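Local coordinates for protein particle-associated glycoside hydrolase (Acinetobacter phage Fri1, PDB 6C72) that depolymerises the capsular polysaccharide of Acinetobacter baumannii as the phage tailspike, probably by glycosidic hydrolysis, during virus entry, at residues V155-E160 with V169-T174; T286-K291 with V321-A326; A267-A272 with T295-F300. All coordinates share one frame; numbering follows the deposited sequence.

Interaction 1: V155-E160 with V169-T174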
loop_
_atom_site.group_PDB
_atom_site.type_symbol
_atom_site.label_atom_id
_atom_site.label_comp_id
_atom_site.label_asym_id
_atom_site.label_seq_id
_atom_site.Cartn_x
_atom_site.Cartn_y
_atom_site.Cartn_z
ATOM N N VAL A 155 26.060 -25.956 -6.370
ATOM C CA VAL A 155 26.267 -27.208 -5.652
ATOM C C VAL A 155 26.258 -26.888 -4.158
ATOM O O VAL A 155 27.164 -26.214 -3.656
ATOM C CB VAL A 155 27.578 -27.903 -6.064
ATOM C CG1 VAL A 155 27.815 -29.180 -5.232
ATOM C CG2 VAL A 155 27.566 -28.221 -7.558
ATOM N N SER A 156 25.260 -27.394 -3.446
ATOM C CA SER A 156 25.136 -27.083 -2.031
ATOM C C SER A 156 26.234 -27.770 -1.206
ATOM O O SER A 156 26.877 -28.732 -1.642
ATOM C CB SER A 156 23.758 -27.502 -1.532
ATOM O OG SER A 156 23.612 -28.906 -1.606
ATOM N N VAL A 157 26.442 -27.254 0.005
ATOM C CA VAL A 157 27.397 -27.799 0.965
ATOM C C VAL A 157 26.634 -28.211 2.219
ATOM O O VAL A 157 25.682 -27.530 2.617
ATOM C CB VAL A 157 28.481 -26.764 1.341
ATOM C CG1 VAL A 157 29.387 -27.304 2.449
ATOM C CG2 VAL A 157 29.283 -26.316 0.130
ATOM N N GLY A 158 27.042 -29.316 2.835
ATOM C CA GLY A 158 26.566 -29.703 4.152
ATOM C C GLY A 158 25.467 -30.751 4.122
ATOM O O GLY A 158 24.720 -30.889 3.148
ATOM N N SER A 159 25.346 -31.492 5.217
ATOM C CA SER A 159 24.303 -32.503 5.311
ATOM C C SER A 159 22.977 -31.897 5.769
ATOM O O SER A 159 22.933 -30.850 6.419
ATOM C CB SER A 159 24.707 -33.598 6.288
ATOM O OG SER A 159 24.738 -33.078 7.603
ATOM N N GLU A 160 21.885 -32.594 5.436
ATOM C CA GLU A 160 20.568 -32.190 5.923
ATOM C C GLU A 160 20.537 -32.126 7.446
ATOM O O GLU A 160 19.938 -31.214 8.030
ATOM C CB GLU A 160 19.496 -33.161 5.437
ATOM C CG GLU A 160 18.179 -32.964 6.151
ATOM C CD GLU A 160 17.135 -33.978 5.762
ATOM O OE1 GLU A 160 17.199 -34.478 4.626
ATOM O OE2 GLU A 160 16.246 -34.273 6.589
ATOM N N VAL A 169 25.676 -21.266 10.093
ATOM C CA VAL A 169 25.501 -21.496 8.661
ATOM C C VAL A 169 26.228 -22.771 8.268
ATOM O O VAL A 169 27.442 -22.892 8.465
ATOM C CB VAL A 169 26.026 -20.316 7.835
ATOM C CG1 VAL A 169 25.914 -20.631 6.333
ATOM C CG2 VAL A 169 25.291 -19.042 8.209
ATOM N N VAL A 170 25.491 -23.722 7.701
ATOM C CA VAL A 170 26.061 -24.962 7.192
ATOM C C VAL A 170 26.091 -24.971 5.668
ATOM O O VAL A 170 27.108 -25.305 5.060
ATOM C CB VAL A 170 25.304 -26.191 7.737
ATOM C CG1 VAL A 170 25.882 -27.458 7.115
ATOM C CG2 VAL A 170 25.394 -26.238 9.261
ATOM N N GLN A 171 24.983 -24.604 5.034
ATOM C CA GLN A 171 24.951 -24.531 3.577
ATOM C C GLN A 171 25.551 -23.191 3.172
ATOM O O GLN A 171 24.905 -22.150 3.257
ATOM C CB GLN A 171 23.535 -24.724 3.057
ATOM C CG GLN A 171 23.497 -25.229 1.629
ATOM C CD GLN A 171 24.218 -24.287 0.689
ATOM O OE1 GLN A 171 25.344 -24.554 0.269
ATOM N NE2 GLN A 171 23.589 -23.146 0.393
ATOM N N THR A 172 26.808 -23.210 2.754
ATOM C CA THR A 172 27.552 -21.987 2.514
ATOM C C THR A 172 27.572 -21.569 1.056
ATOM O O THR A 172 28.048 -20.470 0.760
ATOM C CB THR A 172 28.998 -22.126 3.020
ATOM O OG1 THR A 172 29.608 -23.297 2.450
ATOM C CG2 THR A 172 29.028 -22.213 4.551
ATOM N N ALA A 173 27.085 -22.403 0.143
ATOM C CA ALA A 173 27.122 -22.059 -1.272
ATOM C C ALA A 173 26.024 -21.057 -1.621
ATOM O O ALA A 173 24.898 -21.155 -1.131
ATOM C CB ALA A 173 26.980 -23.313 -2.134
ATOM N N THR A 174 26.364 -20.073 -2.458
ATOM C CA THR A 174 25.402 -19.083 -2.930
ATOM C C THR A 174 25.413 -19.051 -4.451
ATOM O O THR A 174 26.426 -19.369 -5.081
ATOM C CB THR A 174 25.694 -17.678 -2.394
ATOM O OG1 THR A 174 27.018 -17.289 -2.777
ATOM C CG2 THR A 174 25.572 -17.643 -0.878
#
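Gln-171 lays its amide against the backbone of Ser-156 and Val-157, with CG 3.3 Å from Val-157 O and 3.9 Å from Ser-156 CB. The chain leaves with CG anti to its own backbone N (chi1 -156°) and then bends at chi2, and OE1 ends at the N-H of Val-157. There it accepts two N-H groups from opposite faces of its carbonyl plane. Val-157 N donates across the contact at 2.9 Å, tilted from that plane, while Ala-173 N donates from farther above it at 2.8 Å. The other end of the amide is occupied too: NE2 gives a nearly straight bond to Ala-173 O at 2.8 Å, in the amide plane and on a lone pair of the acceptor. With both ends held, the rotation of this buried amide is fixed, and Gln-171 ties the backbone of Ala-173 to that of Val-157. A CA-H...O contact from Gln-171 CA to Val-157 O supplements the tie.

Van der Waals contacts, several of them carbon against oxygen, lie around it. Ala-173 CB points at the opposing chain and sits 3.3 Å from Val-155 O; Val-157 meets Thr-172 OG1 with CB and CG2, the two side chains crossing obliquely. Val-170 CG1 lies 3.8 Å from Gly-158 CA. Lys-142 of the second subunit bonds Ser-156 OG; Val-170 N donates to Glu-194, and Asn-195 donates to Gln-171 O, both of that subunit. The two segments flank helix 160-165, whose N-cap is Ser-159, its OG bonded to Asp-162 N. This is a surface excursion between strands 145-148 and 179-182, its neck closed by a single side-chain-to-backbone bond between the segments, at a subunit interface of the tailspike trimer.

Interaction 2: T286-K291 with V321-A326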
loop_
_atom_site.group_PDB
_atom_site.type_symbol
_atom_site.label_atom_id
_atom_site.label_comp_id
_atom_site.label_asym_id
_atom_site.label_seq_id
_atom_site.Cartn_x
_atom_site.Cartn_y
_atom_site.Cartn_z
ATOM N N THR A 286 19.208 -4.171 -4.401
ATOM C CA THR A 286 20.196 -3.430 -3.631
ATOM C C THR A 286 20.884 -2.407 -4.520
ATOM O O THR A 286 20.890 -2.529 -5.747
ATOM C CB THR A 286 21.258 -4.344 -2.984
ATOM O OG1 THR A 286 22.182 -4.810 -3.975
ATOM C CG2 THR A 286 20.620 -5.539 -2.273
ATOM N N PHE A 287 21.407 -1.360 -3.889
ATOM C CA PHE A 287 22.174 -0.314 -4.560
ATOM C C PHE A 287 23.428 -0.087 -3.725
ATOM O O PHE A 287 23.335 0.395 -2.591
ATOM C CB PHE A 287 21.357 0.977 -4.707
ATOM C CG PHE A 287 19.996 0.779 -5.350
ATOM C CD1 PHE A 287 18.895 0.396 -4.590
ATOM C CD2 PHE A 287 19.825 0.977 -6.718
ATOM C CE1 PHE A 287 17.652 0.213 -5.167
ATOM C CE2 PHE A 287 18.584 0.804 -7.313
ATOM C CZ PHE A 287 17.490 0.420 -6.535
ATOM N N GLN A 288 24.592 -0.479 -4.243
ATOM C CA GLN A 288 25.788 -0.572 -3.407
ATOM C C GLN A 288 26.982 0.060 -4.103
ATOM O O GLN A 288 27.310 -0.317 -5.230
ATOM C CB GLN A 288 26.100 -2.031 -3.046
ATOM C CG GLN A 288 24.858 -2.872 -2.832
ATOM C CD GLN A 288 25.113 -4.131 -2.034
ATOM O OE1 GLN A 288 25.772 -4.093 -0.988
ATOM N NE2 GLN A 288 24.581 -5.255 -2.509
ATOM N N GLN A 289 27.625 1.015 -3.430
ATOM C CA GLN A 289 28.935 1.549 -3.815
ATOM C C GLN A 289 29.972 1.056 -2.802
ATOM O O GLN A 289 30.365 1.771 -1.884
ATOM C CB GLN A 289 28.893 3.072 -3.882
ATOM C CG GLN A 289 27.968 3.618 -4.968
ATOM C CD GLN A 289 28.624 3.676 -6.357
ATOM O OE1 GLN A 289 29.547 2.924 -6.657
ATOM N NE2 GLN A 289 28.134 4.579 -7.206
ATOM N N LEU A 290 30.454 -0.167 -3.001
ATOM C CA LEU A 290 31.376 -0.795 -2.062
ATOM C C LEU A 290 32.799 -0.897 -2.605
ATOM O O LEU A 290 33.610 -1.653 -2.064
ATOM C CB LEU A 290 30.860 -2.178 -1.664
ATOM C CG LEU A 290 29.502 -2.170 -0.960
ATOM C CD1 LEU A 290 29.139 -3.567 -0.469
ATOM C CD2 LEU A 290 29.490 -1.168 0.199
ATOM N N LYS A 291 33.135 -0.132 -3.645
ATOM C CA LYS A 291 34.484 -0.091 -4.203
ATOM C C LYS A 291 34.994 1.342 -4.103
ATOM O O LYS A 291 34.989 2.080 -5.101
ATOM C CB LYS A 291 34.496 -0.584 -5.649
ATOM C CG LYS A 291 33.886 -1.961 -5.833
ATOM C CD LYS A 291 34.495 -2.666 -7.015
ATOM C CE LYS A 291 34.045 -4.120 -7.111
ATOM N NZ LYS A 291 34.737 -4.787 -8.268
ATOM N N VAL A 321 18.089 -2.312 -0.262
ATOM C CA VAL A 321 19.265 -1.917 0.503
ATOM C C VAL A 321 19.995 -0.822 -0.261
ATOM O O VAL A 321 20.263 -0.965 -1.461
ATOM C CB VAL A 321 20.209 -3.106 0.773
ATOM C CG1 VAL A 321 21.507 -2.612 1.434
ATOM C CG2 VAL A 321 19.522 -4.165 1.636
ATOM N N PHE A 322 20.289 0.276 0.422
ATOM C CA PHE A 322 21.162 1.321 -0.072
ATOM C C PHE A 322 22.396 1.318 0.813
ATOM O O PHE A 322 22.286 1.517 2.025
ATOM C CB PHE A 322 20.474 2.681 -0.042
ATOM C CG PHE A 322 19.145 2.695 -0.730
ATOM C CD1 PHE A 322 19.062 2.921 -2.102
ATOM C CD2 PHE A 322 17.974 2.509 -0.006
ATOM C CE1 PHE A 322 17.833 2.934 -2.747
ATOM C CE2 PHE A 322 16.732 2.532 -0.642
ATOM C CZ PHE A 322 16.662 2.741 -2.021
ATOM N N ASN A 323 23.559 1.081 0.220
ATOM C CA ASN A 323 24.766 0.846 0.997
ATOM C C ASN A 323 25.946 1.529 0.331
ATOM O O ASN A 323 26.194 1.324 -0.858
ATOM C CB ASN A 323 25.012 -0.667 1.143
ATOM C CG ASN A 323 26.075 -0.993 2.157
ATOM O OD1 ASN A 323 26.631 -0.105 2.797
ATOM N ND2 ASN A 323 26.362 -2.282 2.320
ATOM N N ALA A 324 26.690 2.315 1.094
ATOM C CA ALA A 324 27.828 3.018 0.528
ATOM C C ALA A 324 28.940 3.112 1.560
ATOM O O ALA A 324 28.685 3.271 2.757
ATOM C CB ALA A 324 27.441 4.421 0.034
ATOM N N LEU A 325 30.167 2.962 1.092
ATOM C CA LEU A 325 31.345 3.269 1.882
ATOM C C LEU A 325 31.901 4.604 1.417
ATOM O O LEU A 325 31.679 5.028 0.277
ATOM C CB LEU A 325 32.414 2.177 1.757
ATOM C CG LEU A 325 31.992 0.750 2.136
ATOM C CD1 LEU A 325 33.086 -0.272 1.759
ATOM C CD2 LEU A 325 31.630 0.660 3.605
ATOM N N ALA A 326 32.606 5.278 2.316
ATOM C CA ALA A 326 33.173 6.574 1.977
ATOM C C ALA A 326 34.080 6.442 0.757
ATOM O O ALA A 326 34.788 5.441 0.589
ATOM C CB ALA A 326 33.947 7.142 3.171
HETATM O O HOH W 1 32.594 3.502 -2.142
#
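Phe-287 and Phe-322 lie side by side and point the same way, while three backbone hydrogen bonds join their strands in parallel register and a fourth follows just past them. Phe-287 N donates to Val-321 O at 2.7 Å, Asn-323 N to Phe-287 O at 2.9 Å and Gln-289 N to Asn-323 O at 3.0 Å. Past the strand ends Leu-325 N reaches Gln-289 O, a longer bond at 3.2 Å. Gln-289 O also accepts from a water that donates to Leu-325 O as well and so bridges the two chains where the regular ladder stops. CA-H...O contacts, among them Gln-288 CA to Asn-323 O, lie between the conventional bonds.

The aromatic contact is a slid pair: the ring planes are 9° apart, the centroids 5.1 Å, and the overlap is slight. Both CG atoms are anti to their carbonyl carbons (chi1 -52° and -53°) and leave the same way; equivalent chi2 turns keep the rings near parallel. Phe-287 CD1 comes 3.3 Å from Phe-322 CE1.

Thr-286 and Val-321 pack alongside each other on the face they share with Gln-288 and Asn-323, Thr-286 CG2 3.9 Å from Val-321 CB. Beyond the strand ends Leu-290 CD2 rests against Leu-325 CG at 3.7 Å, and the Leu-290 side chain crosses that of Asn-323 at about a right angle. Among polar groups, Gln-288 NE2 donates to Thr-286 OG1 within its own strand, an oxygen also bonded to Asn-263.

Successive coils of the right-handed parallel beta-helix expected of such a tailspike stack here: strand 286-289 lies between strands 263-264 and 321-324, and 354-357 follows. Phe-264, Phe-287, Phe-322 and Phe-355 form a row across these coils, and Phe-282 and Phe-300 meet Phe-287 edge-to-face.

Interaction 3: A267-A272 with T295-F300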
loop_
_atom_site.group_PDB
_atom_site.type_symbol
_atom_site.label_atom_id
_atom_site.label_comp_id
_atom_site.label_asym_id
_atom_site.label_seq_id
_atom_site.Cartn_x
_atom_site.Cartn_y
_atom_site.Cartn_z
ATOM N N ALA A 267 29.317 1.830 -9.740
ATOM C CA ALA A 267 29.320 2.583 -10.980
ATOM C C ALA A 267 29.984 3.920 -10.691
ATOM O O ALA A 267 29.948 4.406 -9.557
ATOM C CB ALA A 267 27.905 2.769 -11.536
ATOM N N ARG A 268 30.604 4.506 -11.717
ATOM C CA ARG A 268 31.420 5.699 -11.513
ATOM C C ARG A 268 30.605 6.973 -11.363
ATOM O O ARG A 268 31.176 8.002 -10.973
ATOM C CB ARG A 268 32.415 5.877 -12.658
ATOM C CG ARG A 268 33.290 4.651 -12.939
ATOM C CD ARG A 268 34.057 4.189 -11.706
ATOM N NE ARG A 268 34.907 5.236 -11.143
ATOM C CZ ARG A 268 36.099 5.558 -11.636
ATOM N NH1 ARG A 268 36.562 4.925 -12.704
ATOM N NH2 ARG A 268 36.831 6.509 -11.074
ATOM N N ARG A 269 29.303 6.940 -11.660
ATOM C CA ARG A 269 28.457 8.094 -11.380
ATOM C C ARG A 269 27.440 7.732 -10.299
ATOM O O ARG A 269 27.617 8.124 -9.147
ATOM C CB ARG A 269 27.773 8.610 -12.654
ATOM C CG ARG A 269 27.156 10.006 -12.477
ATOM C CD ARG A 269 26.870 10.713 -13.800
ATOM N NE ARG A 269 25.786 10.080 -14.551
ATOM C CZ ARG A 269 25.391 10.449 -15.768
ATOM N NH1 ARG A 269 25.982 11.469 -16.398
ATOM N NH2 ARG A 269 24.399 9.794 -16.361
ATOM N N ASN A 270 26.386 6.996 -10.654
ATOM C CA ASN A 270 25.414 6.466 -9.706
ATOM C C ASN A 270 25.217 4.985 -9.975
ATOM O O ASN A 270 25.391 4.527 -11.105
ATOM C CB ASN A 270 24.052 7.182 -9.827
ATOM C CG ASN A 270 24.190 8.687 -9.916
ATOM O OD1 ASN A 270 24.504 9.344 -8.926
ATOM N ND2 ASN A 270 23.986 9.236 -11.102
ATOM N N THR A 271 24.837 4.226 -8.949
ATOM C CA THR A 271 24.503 2.831 -9.209
ATOM C C THR A 271 23.326 2.738 -10.166
ATOM O O THR A 271 23.246 1.807 -10.971
ATOM C CB THR A 271 24.183 2.070 -7.921
ATOM O OG1 THR A 271 22.987 2.592 -7.330
ATOM C CG2 THR A 271 25.340 2.121 -6.926
ATOM N N ALA A 272 22.390 3.676 -10.069
ATOM C CA ALA A 272 21.205 3.691 -10.910
ATOM C C ALA A 272 20.617 5.098 -10.897
ATOM O O ALA A 272 20.772 5.833 -9.918
ATOM C CB ALA A 272 20.161 2.676 -10.429
ATOM N N THR A 295 36.069 5.922 -7.679
ATOM C CA THR A 295 35.362 7.101 -7.189
ATOM C C THR A 295 34.071 7.332 -7.974
ATOM O O THR A 295 33.993 7.075 -9.178
ATOM C CB THR A 295 36.283 8.314 -7.270
ATOM O OG1 THR A 295 36.723 8.490 -8.626
ATOM C CG2 THR A 295 37.499 8.081 -6.378
ATOM N N TRP A 296 33.054 7.842 -7.279
ATOM C CA TRP A 296 31.718 7.967 -7.849
ATOM C C TRP A 296 31.046 9.243 -7.327
ATOM O O TRP A 296 31.618 9.999 -6.534
ATOM C CB TRP A 296 30.884 6.713 -7.549
ATOM C CG TRP A 296 30.995 6.241 -6.125
ATOM C CD1 TRP A 296 31.931 5.394 -5.601
ATOM C CD2 TRP A 296 30.170 6.659 -5.026
ATOM N NE1 TRP A 296 31.710 5.220 -4.250
ATOM C CE2 TRP A 296 30.639 5.989 -3.872
ATOM C CE3 TRP A 296 29.066 7.509 -4.914
ATOM C CZ2 TRP A 296 30.043 6.150 -2.619
ATOM C CZ3 TRP A 296 28.475 7.664 -3.670
ATOM C CH2 TRP A 296 28.970 6.996 -2.535
ATOM N N VAL A 297 29.817 9.490 -7.781
ATOM C CA VAL A 297 29.157 10.771 -7.521
ATOM C C VAL A 297 28.084 10.628 -6.445
ATOM O O VAL A 297 28.187 11.234 -5.370
ATOM C CB VAL A 297 28.559 11.352 -8.818
ATOM C CG1 VAL A 297 28.004 12.763 -8.572
ATOM C CG2 VAL A 297 29.609 11.336 -9.944
ATOM N N TYR A 298 27.047 9.841 -6.721
ATOM C CA TYR A 298 25.995 9.581 -5.750
ATOM C C TYR A 298 25.715 8.085 -5.683
ATOM O O TYR A 298 26.237 7.290 -6.471
ATOM C CB TYR A 298 24.693 10.311 -6.090
ATOM C CG TYR A 298 24.816 11.792 -6.376
ATOM C CD1 TYR A 298 25.364 12.655 -5.440
ATOM C CD2 TYR A 298 24.322 12.335 -7.568
ATOM C CE1 TYR A 298 25.464 14.009 -5.686
ATOM C CE2 TYR A 298 24.399 13.703 -7.823
ATOM C CZ TYR A 298 24.973 14.528 -6.872
ATOM O OH TYR A 298 25.064 15.875 -7.091
ATOM N N LEU A 299 24.849 7.710 -4.749
ATOM C CA LEU A 299 24.466 6.314 -4.610
ATOM C C LEU A 299 23.300 5.961 -5.532
ATOM O O LEU A 299 23.432 5.101 -6.410
ATOM C CB LEU A 299 24.140 6.019 -3.142
ATOM C CG LEU A 299 23.714 4.605 -2.761
ATOM C CD1 LEU A 299 24.712 3.537 -3.239
ATOM C CD2 LEU A 299 23.557 4.542 -1.244
ATOM N N PHE A 300 22.166 6.629 -5.357
ATOM C CA PHE A 300 20.960 6.379 -6.134
ATOM C C PHE A 300 20.343 7.734 -6.443
ATOM O O PHE A 300 20.175 8.553 -5.537
ATOM C CB PHE A 300 19.986 5.481 -5.366
ATOM C CG PHE A 300 18.666 5.297 -6.046
ATOM C CD1 PHE A 300 18.477 4.289 -6.966
ATOM C CD2 PHE A 300 17.608 6.147 -5.772
ATOM C CE1 PHE A 300 17.264 4.136 -7.595
ATOM C CE2 PHE A 300 16.392 5.996 -6.403
ATOM C CZ PHE A 300 16.222 4.990 -7.305
#
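Arg-268 sends CG anti to its carbonyl carbon (chi1 -53°), and further bends at chi2 and chi3 curl the chain back until the guanidinium lies against Thr-295. It grips that residue side-on with two nitrogens: NE donates to Thr-295 O at 2.8 Å and NH2 to Thr-295 OG1 at 3.2 Å. Both acceptors lie near the guanidinium plane.

Two carbonyls each collect a pair of donors. Arg-269 O accepts Val-297 N at 2.9 Å, in plane and on a lone pair, and Tyr-298 N at 3.0 Å, tilted from the plane. Leu-299 O takes Thr-271 N and, from the opposite face of its plane, Thr-271 OG1 at 2.7 Å. Thr-271 OG1 stands between its own N and carbonyl carbon (chi1 66°), which sets it beside that N for the shared acceptor.

Asn-270 lies alongside Tyr-298, amide and ring planes 12° apart, with OD1 3.0 Å from Tyr-298 CB and at the ring's edge. Val-297 CG1 covers the centre of one ring face, while Val-297 CG2 touches Arg-269 CG at 3.8 Å. Glu-242 holds Arg-269 NE and Asn-270 ND2.

These loops enter strands 272-275 and 300-302, stacked in parallel on neighbouring coils. Trp-296 and Leu-299 pack on strands 286-289 and 321-324, while Tyr-298 and Phe-300 reach strand 333-336.

Interactions 2 and 3 touch, their centres about 9 Å apart, and their segments alternate along the chain; both join neighbouring coils of what is probably a parallel beta-helix. Gln-289 of interaction 2 links them through its NE2, which probably bonds Ala-267 O, and its CB packs on Trp-296. Both are partly buried: interaction 2 relies on a regular parallel ladder with paired side chains alongside each other, interaction 3 on irregular turns with shared carbonyls and an arginine grip. Interaction 1 lies at the surface, with centres about 27 Å and 34 Å from the other two, and closes an excursion by one glutamine. It alone of the three meets another subunit.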